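Long-range contacts in lipopolysaccharide core heptose(I) kinase WaaP (Pseudomonas aeruginosa, PDB 6DFL), which phosphorylates the first heptose of the lipopolysaccharide core using ATP, and also acts as a protein-tyrosine kinase that autophosphorylates: residues V144-R149 with R226-Y231; N160-C164 with S185-L189; L207-F212 with W249-A254. One frame throughout, in Å; residues are numbered along the deposited sequence.

How the contacts relate
All three contacts lie in the C-terminal, mainly helical lobe of the kinase fold. Contacts 1 and 3 pair helices; contact 2 joins the catalytic loop to the end of strand 184-186. Along the chain, contact 2 is nested inside contact 1 and precedes contact 3, whose segments alternate with those of contact 1. Their centres are about 15 to 17 Å apart. Contacts 1 and 3 pack together where L207 and L210 meet V147, F227 and Y231, and both touch the acyl chain of G9S. Contact 2 holds the probable catalytic residue D163 and touches contact 3 where C164 O meets L210 and A209. Helix 200-212 thus touches both the loop of the probable active site and the lipid.

Contact 1 of 3, residues V144-R149 with R226-Y231; sequences VEAVAR and RFLRTY. With G9S (S-[2-({N-[(2S)-2-hydroxy-3,3-dimethyl-4-(phosphonooxy)butanoyl]-beta-alanyl}amino)ethyl] hexadecanethioate), chain C.
F227 lies between A148 and the acyl chain of G9S. A148 CB makes a CH-pi contact over one ring face, 3.9 Å from the F227 ring centroid. G9S covers the opposite face, with its C21 3.5 Å from F227 CG. The first torsion puts F227 CG anti to the backbone N (chi1 -178°), and the ring reaches toward helix 137-156 from there.

Much of the rest is apolar packing. A148 CB also meets T230 CB at 3.5 Å. T230 CG2 touches R149 CG at 3.6 Å, and V144 CG1 lies 3.9 Å from F227 CB. A148 O lies at the edge of the Y231 ring. The short helix segments approach to 8.0 Å at an angle of 33°, and the small A148 sits where the backbones come near.

No hydrogen bond crosses the contact. T230 OG1 bonds R226 O within its own helix at 3.1 Å, from the face opposite T230 N. Y231 OH bonds H155, and R226 forms salt bridges with D223 and with an acidic side chain of another protein chain.

The two helices thus rest mainly on van der Waals packing. F227 is shared by the helix pair and the ligand.

Contact 2 of 3, residues N160-C164 with S185-L189; sequences NHRDC and SVIDL
H161 and D188 both send CG anti to the backbone N, H161 with chi1 -162° and D188 with chi1 179°. The H161 torsion brings its imidazole ring to the turn at 187-188. That of D188 brings its carboxylate near D163.

The H161 ring is enclosed on several sides. L189 CD2 sits over one face in a CH-pi contact, 3.7 Å from the ring centroid. On the other face lies D163 O, within the same segment and offset toward the rim. V186 CG2 and I187 O approach the edge in the ring plane, V186 CG2 at 3.3 Å from H161 CE1. D188 O also lies at the edge, near H161 NE2. This is modelled as a hydrogen bond of 2.5 Å, which is very short and bent, so its exact length is doubtful. I187 O is also close to H161 NE2 but at a poor angle for a bond.

The two acidic side chains meet at an oblique angle, with no bond between them. D188 OD2 is 3.7 Å from D163 CB and 3.9 Å from D163 OD2, and the carboxylate planes are 25° apart. D163 OD1 forms a salt bridge with R191, which probably offsets their closeness, and D188 OD1 is hydrogen-bonded to H190. The backbone of 160-164 is held too, because the amides of H161 and R162 bond the D206 carboxylate of helix 200-212.

The sequence H161-R162-D163 matches the HRD motif of the protein kinase catalytic loop, and D163 is the probable active-site residue. D188, followed by L189 and H190 rather than Phe-Gly, probably corresponds to the DFG aspartate. A histidine ring placed against the backbone of that aspartate is a familiar feature of the protein kinase active site.

Contact 3 of 3, residues L207-F212 with W249-A254; sequences LAALYF and WMERKA. With G9S (S-[2-({N-[(2S)-2-hydroxy-3,3-dimethyl-4-(phosphonooxy)butanoyl]-beta-alanyl}amino)ethyl] hexadecanethioate), chain C.
The Y211 ring has the acyl chain of G9S over one face, with C13 above its centre and C12 3.5 Å from Y211 CE2. E251 OE2 lies at its edge, near the ring plane. The F212 ring has A208 O of its own helix over one face, while M250 O and W249 CZ3 approach its edge. The W249 ring turns an edge to A208, with CZ3 3.6 Å from A208 CB. F212 and W249 meet obliquely, their planes at 59°.

One hydrogen bond crosses the contact. Y211 OH donates to E251 OE2 at 2.7 Å; OE2 accepts through its syn lone pair. The carboxylate plane is turned 52° from the ring. E251 reaches it by bending at its second torsion (chi2 42°). The phenol oxygen is also hydrogen-bonded to K224 NZ.

F212 packs as a knob into a hole formed by W249, M250, K253 and A254. The pair joins helix 200-212 to helix 244-257 near the C-terminal end of the chain, and together they line part of the lipid pocket. K253 CB lies 3.5 Å from F212 CZ, and the two side chains cross at about a right angle.

M250 is a selenomethionine in this crystal. Its chain bends at the last torsion, which brings CE 3.5 Å from Y211 CB and 3.6 Å from G9S C15. A254 CB approaches the Y211 ring obliquely, 3.6 Å from Y211 CE2.

Contact 1 of 3, residues V144-R149 with R226-Y231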
loop_
_atom_site.group_PDB
_atom_site.type_symbol
_atom_site.label_atom_id
_atom_site.label_comp_id
_atom_site.label_asym_id
_atom_site.label_seq_id
_atom_site.Cartn_x
_atom_site.Cartn_y
_atom_site.Cartn_z
ATOM N N VAL A 144 -4.993 -5.319 1.456
ATOM C CA VAL A 144 -4.173 -4.873 2.577
ATOM C C VAL A 144 -2.776 -5.478 2.481
ATOM O O VAL A 144 -1.766 -4.780 2.631
ATOM C CB VAL A 144 -4.840 -5.240 3.915
ATOM C CG1 VAL A 144 -3.854 -5.039 5.045
ATOM C CG2 VAL A 144 -6.101 -4.412 4.142
ATOM N N GLU A 145 -2.697 -6.788 2.221
ATOM C CA GLU A 145 -1.391 -7.438 2.224
ATOM C C GLU A 145 -0.594 -7.058 0.994
ATOM O O GLU A 145 0.626 -6.873 1.077
ATOM C CB GLU A 145 -1.539 -8.957 2.317
ATOM C CG GLU A 145 -2.211 -9.389 3.595
ATOM C CD GLU A 145 -2.193 -10.898 3.768
ATOM O OE1 GLU A 145 -1.426 -11.555 3.027
ATOM O OE2 GLU A 145 -2.942 -11.415 4.634
ATOM N N ALA A 146 -1.257 -6.947 -0.157
ATOM C CA ALA A 146 -0.538 -6.565 -1.363
ATOM C C ALA A 146 0.107 -5.188 -1.217
ATOM O O ALA A 146 1.149 -4.921 -1.829
ATOM C CB ALA A 146 -1.480 -6.592 -2.563
ATOM N N VAL A 147 -0.460 -4.311 -0.388
ATOM C CA VAL A 147 0.174 -3.007 -0.232
ATOM C C VAL A 147 1.310 -3.110 0.763
ATOM O O VAL A 147 2.383 -2.525 0.567
ATOM C CB VAL A 147 -0.852 -1.934 0.183
ATOM C CG1 VAL A 147 -0.170 -0.599 0.381
ATOM C CG2 VAL A 147 -1.954 -1.845 -0.860
ATOM N N ALA A 148 1.076 -3.840 1.851
ATOM C CA ALA A 148 2.154 -4.173 2.776
ATOM C C ALA A 148 3.377 -4.706 2.034
ATOM O O ALA A 148 4.499 -4.271 2.292
ATOM C CB ALA A 148 1.650 -5.164 3.807
ATOM N N ARG A 149 3.178 -5.565 1.034
ATOM C CA ARG A 149 4.330 -6.101 0.313
ATOM C C ARG A 149 5.018 -5.039 -0.525
ATOM O O ARG A 149 6.254 -4.990 -0.592
ATOM C CB ARG A 149 3.917 -7.277 -0.572
ATOM C CG ARG A 149 3.782 -8.592 0.183
ATOM C CD ARG A 149 3.582 -9.770 -0.761
ATOM N NE ARG A 149 2.512 -9.555 -1.744
ATOM C CZ ARG A 149 1.268 -10.015 -1.616
ATOM N NH1 ARG A 149 0.930 -10.719 -0.534
ATOM N NH2 ARG A 149 0.363 -9.769 -2.571
ATOM N N ARG A 226 -2.324 -7.587 10.398
ATOM C CA ARG A 226 -1.992 -8.218 9.126
ATOM C C ARG A 226 -1.079 -7.322 8.307
ATOM O O ARG A 226 -0.064 -7.777 7.776
ATOM C CB ARG A 226 -3.266 -8.524 8.336
ATOM C CG ARG A 226 -3.841 -9.900 8.537
ATOM C CD ARG A 226 -5.263 -10.051 8.035
ATOM N NE ARG A 226 -6.004 -11.040 8.816
ATOM C CZ ARG A 226 -7.001 -10.762 9.660
ATOM N NH1 ARG A 226 -7.425 -9.510 9.827
ATOM N NH2 ARG A 226 -7.595 -11.743 10.335
ATOM N N PHE A 227 -1.414 -6.030 8.205
ATOM C CA PHE A 227 -0.558 -5.134 7.444
ATOM C C PHE A 227 0.851 -5.110 8.015
ATOM O O PHE A 227 1.827 -5.188 7.266
ATOM C CB PHE A 227 -1.118 -3.704 7.408
ATOM C CG PHE A 227 -0.275 -2.789 6.588
ATOM C CD1 PHE A 227 -0.546 -2.609 5.245
ATOM C CD2 PHE A 227 0.847 -2.197 7.117
ATOM C CE1 PHE A 227 0.265 -1.818 4.459
ATOM C CE2 PHE A 227 1.655 -1.396 6.329
ATOM C CZ PHE A 227 1.360 -1.211 5.002
ATOM N N LEU A 228 0.974 -4.910 9.330
ATOM C CA LEU A 228 2.290 -4.726 9.939
ATOM C C LEU A 228 3.169 -5.963 9.759
ATOM O O LEU A 228 4.360 -5.845 9.429
ATOM C CB LEU A 228 2.129 -4.403 11.419
ATOM C CG LEU A 228 1.497 -3.037 11.736
ATOM C CD1 LEU A 228 1.016 -2.993 13.188
ATOM C CD2 LEU A 228 2.502 -1.935 11.467
ATOM N N ARG A 229 2.590 -7.148 9.972
ATOM C CA ARG A 229 3.329 -8.395 9.796
ATOM C C ARG A 229 3.862 -8.506 8.375
ATOM O O ARG A 229 5.061 -8.727 8.165
ATOM C CB ARG A 229 2.430 -9.592 10.135
ATOM C CG ARG A 229 3.077 -10.940 9.855
ATOM C CD ARG A 229 2.391 -12.074 10.648
ATOM N NE ARG A 229 1.070 -12.441 10.131
ATOM C CZ ARG A 229 0.057 -12.847 10.898
ATOM N NH1 ARG A 229 0.200 -12.922 12.216
ATOM N NH2 ARG A 229 -1.107 -13.170 10.355
ATOM N N THR A 230 2.987 -8.346 7.382
ATOM C CA THR A 230 3.451 -8.452 6.005
ATOM C C THR A 230 4.428 -7.336 5.678
ATOM O O THR A 230 5.403 -7.547 4.945
ATOM C CB THR A 230 2.265 -8.416 5.064
ATOM O OG1 THR A 230 1.320 -9.398 5.479
ATOM C CG2 THR A 230 2.674 -8.705 3.637
ATOM N N TYR A 231 4.209 -6.146 6.245
ATOM C CA TYR A 231 5.093 -5.025 5.931
ATOM C C TYR A 231 6.508 -5.284 6.447
ATOM O O TYR A 231 7.487 -5.165 5.699
ATOM C CB TYR A 231 4.550 -3.706 6.499
ATOM C CG TYR A 231 5.605 -2.636 6.375
ATOM C CD1 TYR A 231 5.972 -2.131 5.114
ATOM C CD2 TYR A 231 6.273 -2.158 7.495
ATOM C CE1 TYR A 231 6.964 -1.213 4.987
ATOM C CE2 TYR A 231 7.268 -1.213 7.368
ATOM C CZ TYR A 231 7.603 -0.750 6.110
ATOM O OH TYR A 231 8.593 0.179 5.972
HETATM C C1 G9S C . -2.705 -2.856 17.115
HETATM C C2 G9S C . -4.658 -3.319 18.639
HETATM C C3 G9S C . -5.474 -2.947 19.867
HETATM C C4 G9S C . -4.726 -2.964 21.187
HETATM C C5 G9S C . -2.245 -3.614 21.769
HETATM C C6 G9S C . -2.610 -6.225 22.112
HETATM C C7 G9S C . -2.880 -7.165 23.263
HETATM C C8 G9S C . -3.691 -6.389 21.077
HETATM C C10 G9S C . -1.488 -0.131 15.285
HETATM C C11 G9S C . -1.143 1.304 15.004
HETATM C C12 G9S C . -1.173 1.694 13.545
HETATM C C13 G9S C . -1.673 0.624 12.591
HETATM C C14 G9S C . -0.661 0.109 11.558
HETATM C C15 G9S C . -0.766 0.669 10.148
HETATM C C16 G9S C . -1.867 0.140 9.259
HETATM N N2 G9S C . -3.495 -2.524 18.273
HETATM C C19 G9S C . -3.196 -2.319 15.794
HETATM C C20 G9S C . -1.278 -6.588 21.530
HETATM C C21 G9S C . -1.650 0.171 7.749
HETATM C C22 G9S C . -2.939 0.176 6.932
HETATM C C23 G9S C . -2.880 0.607 5.496
HETATM C C24 G9S C . -3.328 -0.422 4.479
HETATM C C25 G9S C . -3.532 -0.011 3.026
HETATM C C26 G9S C . -4.450 -0.880 2.161
HETATM C C27 G9S C . -5.923 -0.518 2.130
HETATM C C28 G9S C . -6.749 -1.211 1.089
HETATM C C29 G9S C . -7.404 -0.365 0.043
HETATM C C30 G9S C . -2.589 -4.780 22.707
HETATM N N3 G9S C . -3.255 -2.788 21.091
HETATM O O2 G9S C . -4.973 -4.296 17.968
HETATM O O3 G9S C . -0.624 -0.983 15.455
HETATM O O4 G9S C . -1.063 -3.343 21.582
HETATM O O5 G9S C . -3.732 -4.480 23.423
HETATM O O6 G9S C . -2.387 -6.771 24.504
HETATM O O8 G9S C . -1.864 -7.241 26.931
HETATM O O9 G9S C . -0.494 -8.350 25.142
HETATM P P1 G9S C . -1.863 -7.834 25.537
HETATM S S1 G9S C . -3.177 -0.539 15.644
#

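Contact 2 of 3, residues N160-C164 with S185-L189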
loop_
_atom_site.group_PDB
_atom_site.type_symbol
_atom_site.label_atom_id
_atom_site.label_comp_id
_atom_site.label_asym_id
_atom_site.label_seq_id
_atom_site.Cartn_x
_atom_site.Cartn_y
_atom_site.Cartn_z
ATOM N N ASN A 160 11.732 5.712 -0.401
ATOM C CA ASN A 160 10.595 6.140 0.398
ATOM C C ASN A 160 9.707 7.066 -0.439
ATOM O O ASN A 160 10.190 7.921 -1.193
ATOM C CB ASN A 160 11.025 6.814 1.710
ATOM C CG ASN A 160 11.797 8.090 1.492
ATOM O OD1 ASN A 160 12.951 8.041 1.089
ATOM N ND2 ASN A 160 11.166 9.253 1.774
ATOM N N HIS A 161 8.399 6.874 -0.314
ATOM C CA HIS A 161 7.478 7.485 -1.254
ATOM C C HIS A 161 7.375 8.982 -1.042
ATOM O O HIS A 161 7.597 9.750 -1.975
ATOM C CB HIS A 161 6.104 6.856 -1.136
ATOM C CG HIS A 161 5.244 7.125 -2.313
ATOM N ND1 HIS A 161 4.707 6.122 -3.087
ATOM C CD2 HIS A 161 4.866 8.292 -2.882
ATOM C CE1 HIS A 161 4.006 6.664 -4.068
ATOM N NE2 HIS A 161 4.094 7.977 -3.972
ATOM N N ARG A 162 7.030 9.391 0.180
ATOM C CA ARG A 162 6.817 10.763 0.640
ATOM C C ARG A 162 5.383 11.208 0.401
ATOM O O ARG A 162 4.895 12.106 1.083
ATOM C CB ARG A 162 7.782 11.748 0.008
ATOM C CG ARG A 162 9.138 11.672 0.605
ATOM C CD ARG A 162 9.852 12.961 0.447
ATOM N NE ARG A 162 9.468 13.903 1.499
ATOM C CZ ARG A 162 10.019 15.102 1.653
ATOM N NH1 ARG A 162 10.969 15.494 0.817
ATOM N NH2 ARG A 162 9.640 15.881 2.654
ATOM N N ASP A 163 4.687 10.554 -0.516
ATOM C CA ASP A 163 3.248 10.678 -0.676
ATOM C C ASP A 163 2.596 9.306 -0.727
ATOM O O ASP A 163 1.883 8.951 -1.673
ATOM C CB ASP A 163 2.968 11.492 -1.927
ATOM C CG ASP A 163 3.447 12.910 -1.783
ATOM O OD1 ASP A 163 2.945 13.596 -0.872
ATOM O OD2 ASP A 163 4.345 13.315 -2.533
ATOM N N CYS A 164 2.840 8.515 0.322
ATOM C CA CYS A 164 2.391 7.131 0.399
ATOM C C CYS A 164 0.961 7.097 0.922
ATOM O O CYS A 164 0.706 7.027 2.124
ATOM C CB CYS A 164 3.332 6.334 1.286
ATOM S SG CYS A 164 3.242 4.620 0.939
ATOM N N SER A 185 -0.312 -1.135 -8.917
ATOM C CA SER A 185 0.837 -0.320 -9.279
ATOM C C SER A 185 0.880 0.878 -8.347
ATOM O O SER A 185 -0.162 1.476 -8.044
ATOM C CB SER A 185 0.771 0.156 -10.724
ATOM O OG SER A 185 0.673 -0.933 -11.607
ATOM N N VAL A 186 2.064 1.211 -7.877
ATOM C CA VAL A 186 2.246 2.441 -7.119
ATOM C C VAL A 186 2.552 3.567 -8.102
ATOM O O VAL A 186 3.307 3.383 -9.065
ATOM C CB VAL A 186 3.363 2.288 -6.073
ATOM C CG1 VAL A 186 4.678 1.832 -6.736
ATOM C CG2 VAL A 186 3.554 3.608 -5.292
ATOM N N ILE A 187 1.948 4.730 -7.877
ATOM C CA ILE A 187 2.198 5.857 -8.765
ATOM C C ILE A 187 2.595 7.051 -7.927
ATOM O O ILE A 187 2.850 6.915 -6.725
ATOM C CB ILE A 187 0.969 6.185 -9.627
ATOM C CG1 ILE A 187 -0.183 6.620 -8.716
ATOM C CG2 ILE A 187 0.584 4.990 -10.485
ATOM C CD1 ILE A 187 -1.285 7.395 -9.412
ATOM N N ASP A 188 2.578 8.228 -8.563
ATOM C CA ASP A 188 3.067 9.508 -8.081
ATOM C C ASP A 188 4.308 9.429 -7.225
ATOM O O ASP A 188 4.212 9.407 -5.993
ATOM C CB ASP A 188 2.035 10.251 -7.259
ATOM C CG ASP A 188 2.589 11.574 -6.765
ATOM O OD1 ASP A 188 3.242 12.266 -7.578
ATOM O OD2 ASP A 188 2.431 11.908 -5.579
ATOM N N LEU A 189 5.477 9.452 -7.850
ATOM C CA LEU A 189 6.723 9.411 -7.105
ATOM C C LEU A 189 7.464 10.740 -7.205
ATOM O O LEU A 189 8.692 10.780 -7.089
ATOM C CB LEU A 189 7.561 8.237 -7.605
ATOM C CG LEU A 189 6.836 6.910 -7.341
ATOM C CD1 LEU A 189 7.263 5.811 -8.271
ATOM C CD2 LEU A 189 7.079 6.485 -5.918
#

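Contact 3 of 3, residues L207-F212 with W249-A254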
loop_
_atom_site.group_PDB
_atom_site.type_symbol
_atom_site.label_atom_id
_atom_site.label_comp_id
_atom_site.label_asym_id
_atom_site.label_seq_id
_atom_site.Cartn_x
_atom_site.Cartn_y
_atom_site.Cartn_z
ATOM N N LEU A 207 4.783 5.115 6.291
ATOM C CA LEU A 207 3.851 4.255 7.009
ATOM C C LEU A 207 2.784 5.068 7.715
ATOM O O LEU A 207 1.616 4.678 7.747
ATOM C CB LEU A 207 4.586 3.402 8.041
ATOM C CG LEU A 207 5.525 2.271 7.628
ATOM C CD1 LEU A 207 6.131 1.689 8.889
ATOM C CD2 LEU A 207 4.772 1.235 6.826
ATOM N N ALA A 208 3.181 6.172 8.336
ATOM C CA ALA A 208 2.212 7.087 8.923
ATOM C C ALA A 208 1.219 7.562 7.875
ATOM O O ALA A 208 0.001 7.441 8.045
ATOM C CB ALA A 208 2.943 8.268 9.556
ATOM N N ALA A 209 1.725 8.089 6.764
ATOM C CA ALA A 209 0.837 8.642 5.749
ATOM C C ALA A 209 -0.064 7.559 5.168
ATOM O O ALA A 209 -1.269 7.775 4.990
ATOM C CB ALA A 209 1.658 9.322 4.658
ATOM N N LEU A 210 0.485 6.367 4.897
ATOM C CA LEU A 210 -0.371 5.318 4.360
ATOM C C LEU A 210 -1.514 5.019 5.315
ATOM O O LEU A 210 -2.673 4.908 4.895
ATOM C CB LEU A 210 0.440 4.072 4.068
ATOM C CG LEU A 210 -0.442 3.038 3.397
ATOM C CD1 LEU A 210 -0.975 3.549 2.088
ATOM C CD2 LEU A 210 0.338 1.743 3.195
ATOM N N TYR A 211 -1.218 4.966 6.612
ATOM C CA TYR A 211 -2.253 4.706 7.603
ATOM C C TYR A 211 -3.299 5.825 7.627
ATOM O O TYR A 211 -4.503 5.559 7.611
ATOM C CB TYR A 211 -1.614 4.536 8.978
ATOM C CG TYR A 211 -2.580 4.151 10.072
ATOM C CD1 TYR A 211 -3.688 3.363 9.805
ATOM C CD2 TYR A 211 -2.389 4.596 11.373
ATOM C CE1 TYR A 211 -4.579 3.014 10.809
ATOM C CE2 TYR A 211 -3.266 4.248 12.382
ATOM C CZ TYR A 211 -4.365 3.470 12.089
ATOM O OH TYR A 211 -5.244 3.126 13.093
ATOM N N PHE A 212 -2.866 7.083 7.692
ATOM C CA PHE A 212 -3.861 8.148 7.803
ATOM C C PHE A 212 -4.723 8.218 6.562
ATOM O O PHE A 212 -5.904 8.546 6.656
ATOM C CB PHE A 212 -3.180 9.478 8.096
ATOM C CG PHE A 212 -2.268 9.413 9.299
ATOM C CD1 PHE A 212 -2.546 8.537 10.339
ATOM C CD2 PHE A 212 -1.128 10.188 9.382
ATOM C CE1 PHE A 212 -1.732 8.456 11.439
ATOM C CE2 PHE A 212 -0.296 10.096 10.501
ATOM C CZ PHE A 212 -0.608 9.226 11.519
ATOM N N TRP A 249 2.122 6.402 18.613
ATOM C CA TRP A 249 2.005 7.723 18.020
ATOM C C TRP A 249 1.018 7.707 16.867
ATOM O O TRP A 249 0.076 8.503 16.846
ATOM C CB TRP A 249 3.369 8.211 17.550
ATOM C CG TRP A 249 3.271 9.479 16.778
ATOM C CD1 TRP A 249 3.220 10.747 17.288
ATOM C CD2 TRP A 249 3.207 9.614 15.358
ATOM N NE1 TRP A 249 3.135 11.659 16.273
ATOM C CE2 TRP A 249 3.119 10.995 15.075
ATOM C CE3 TRP A 249 3.213 8.709 14.296
ATOM C CZ2 TRP A 249 3.041 11.489 13.772
ATOM C CZ3 TRP A 249 3.126 9.200 13.004
ATOM C CH2 TRP A 249 3.038 10.580 12.753
HETATM N N MSE A 250 1.193 6.780 15.921
HETATM C CA MSE A 250 0.276 6.692 14.793
HETATM C C MSE A 250 -1.138 6.521 15.271
HETATM O O MSE A 250 -2.046 7.125 14.737
HETATM C CB MSE A 250 0.622 5.550 13.861
HETATM C CG MSE A 250 1.902 5.736 13.093
HETATM SE SE MSE A 250 2.513 4.099 12.227
HETATM C CE MSE A 250 1.017 3.692 11.087
ATOM N N GLU A 251 -1.342 5.706 16.299
ATOM C CA GLU A 251 -2.708 5.530 16.770
ATOM C C GLU A 251 -3.247 6.820 17.379
ATOM O O GLU A 251 -4.452 7.074 17.316
ATOM C CB GLU A 251 -2.778 4.374 17.767
ATOM C CG GLU A 251 -4.171 3.757 17.904
ATOM C CD GLU A 251 -4.893 3.586 16.572
ATOM O OE1 GLU A 251 -6.080 3.991 16.472
ATOM O OE2 GLU A 251 -4.278 3.056 15.623
ATOM N N ARG A 252 -2.370 7.647 17.949
ATOM C CA ARG A 252 -2.809 8.869 18.604
ATOM C C ARG A 252 -3.162 9.935 17.576
ATOM O O ARG A 252 -4.210 10.580 17.669
ATOM C CB ARG A 252 -1.721 9.368 19.546
ATOM C CG ARG A 252 -1.778 8.772 20.916
ATOM C CD ARG A 252 -0.980 9.631 21.880
ATOM N NE ARG A 252 0.301 10.029 21.301
ATOM C CZ ARG A 252 1.369 9.236 21.253
ATOM N NH1 ARG A 252 1.309 8.005 21.753
ATOM N NH2 ARG A 252 2.499 9.671 20.711
ATOM N N LYS A 253 -2.285 10.129 16.588
ATOM C CA LYS A 253 -2.602 10.976 15.447
ATOM C C LYS A 253 -3.880 10.517 14.747
ATOM O O LYS A 253 -4.762 11.331 14.449
ATOM C CB LYS A 253 -1.430 10.987 14.475
ATOM C CG LYS A 253 -1.462 12.136 13.493
ATOM C CD LYS A 253 -0.096 12.767 13.412
ATOM C CE LYS A 253 -0.105 14.012 12.539
ATOM N NZ LYS A 253 1.249 14.650 12.524
ATOM N N ALA A 254 -4.003 9.210 14.489
ATOM C CA ALA A 254 -5.180 8.696 13.789
ATOM C C ALA A 254 -6.467 8.960 14.562
ATOM O O ALA A 254 -7.517 9.194 13.948
ATOM C CB ALA A 254 -5.031 7.200 13.515
HETATM C C1 G9S C . -2.705 -2.856 17.115
HETATM C C2 G9S C . -4.658 -3.319 18.639
HETATM C C3 G9S C . -5.474 -2.947 19.867
HETATM C C4 G9S C . -4.726 -2.964 21.187
HETATM C C5 G9S C . -2.245 -3.614 21.769
HETATM C C6 G9S C . -2.610 -6.225 22.112
HETATM C C7 G9S C . -2.880 -7.165 23.263
HETATM C C8 G9S C . -3.691 -6.389 21.077
HETATM C C10 G9S C . -1.488 -0.131 15.285
HETATM C C11 G9S C . -1.143 1.304 15.004
HETATM C C12 G9S C . -1.173 1.694 13.545
HETATM C C13 G9S C . -1.673 0.624 12.591
HETATM C C14 G9S C . -0.661 0.109 11.558
HETATM C C15 G9S C . -0.766 0.669 10.148
HETATM C C16 G9S C . -1.867 0.140 9.259
HETATM N N2 G9S C . -3.495 -2.524 18.273
HETATM C C19 G9S C . -3.196 -2.319 15.794
HETATM C C20 G9S C . -1.278 -6.588 21.530
HETATM C C21 G9S C . -1.650 0.171 7.749
HETATM C C22 G9S C . -2.939 0.176 6.932
HETATM C C23 G9S C . -2.880 0.607 5.496
HETATM C C24 G9S C . -3.328 -0.422 4.479
HETATM C C25 G9S C . -3.532 -0.011 3.026
HETATM C C26 G9S C . -4.450 -0.880 2.161
HETATM C C27 G9S C . -5.923 -0.518 2.130
HETATM C C28 G9S C . -6.749 -1.211 1.089
HETATM C C29 G9S C . -7.404 -0.365 0.043
HETATM C C30 G9S C . -2.589 -4.780 22.707
HETATM N N3 G9S C . -3.255 -2.788 21.091
HETATM O O2 G9S C . -4.973 -4.296 17.968
HETATM O O3 G9S C . -0.624 -0.983 15.455
HETATM O O4 G9S C . -1.063 -3.343 21.582
HETATM O O5 G9S C . -3.732 -4.480 23.423
HETATM O O6 G9S C . -2.387 -6.771 24.504
HETATM O O8 G9S C . -1.864 -7.241 26.931
HETATM O O9 G9S C . -0.494 -8.350 25.142
HETATM P P1 G9S C . -1.863 -7.834 25.537
HETATM S S1 G9S C . -3.177 -0.539 15.644
#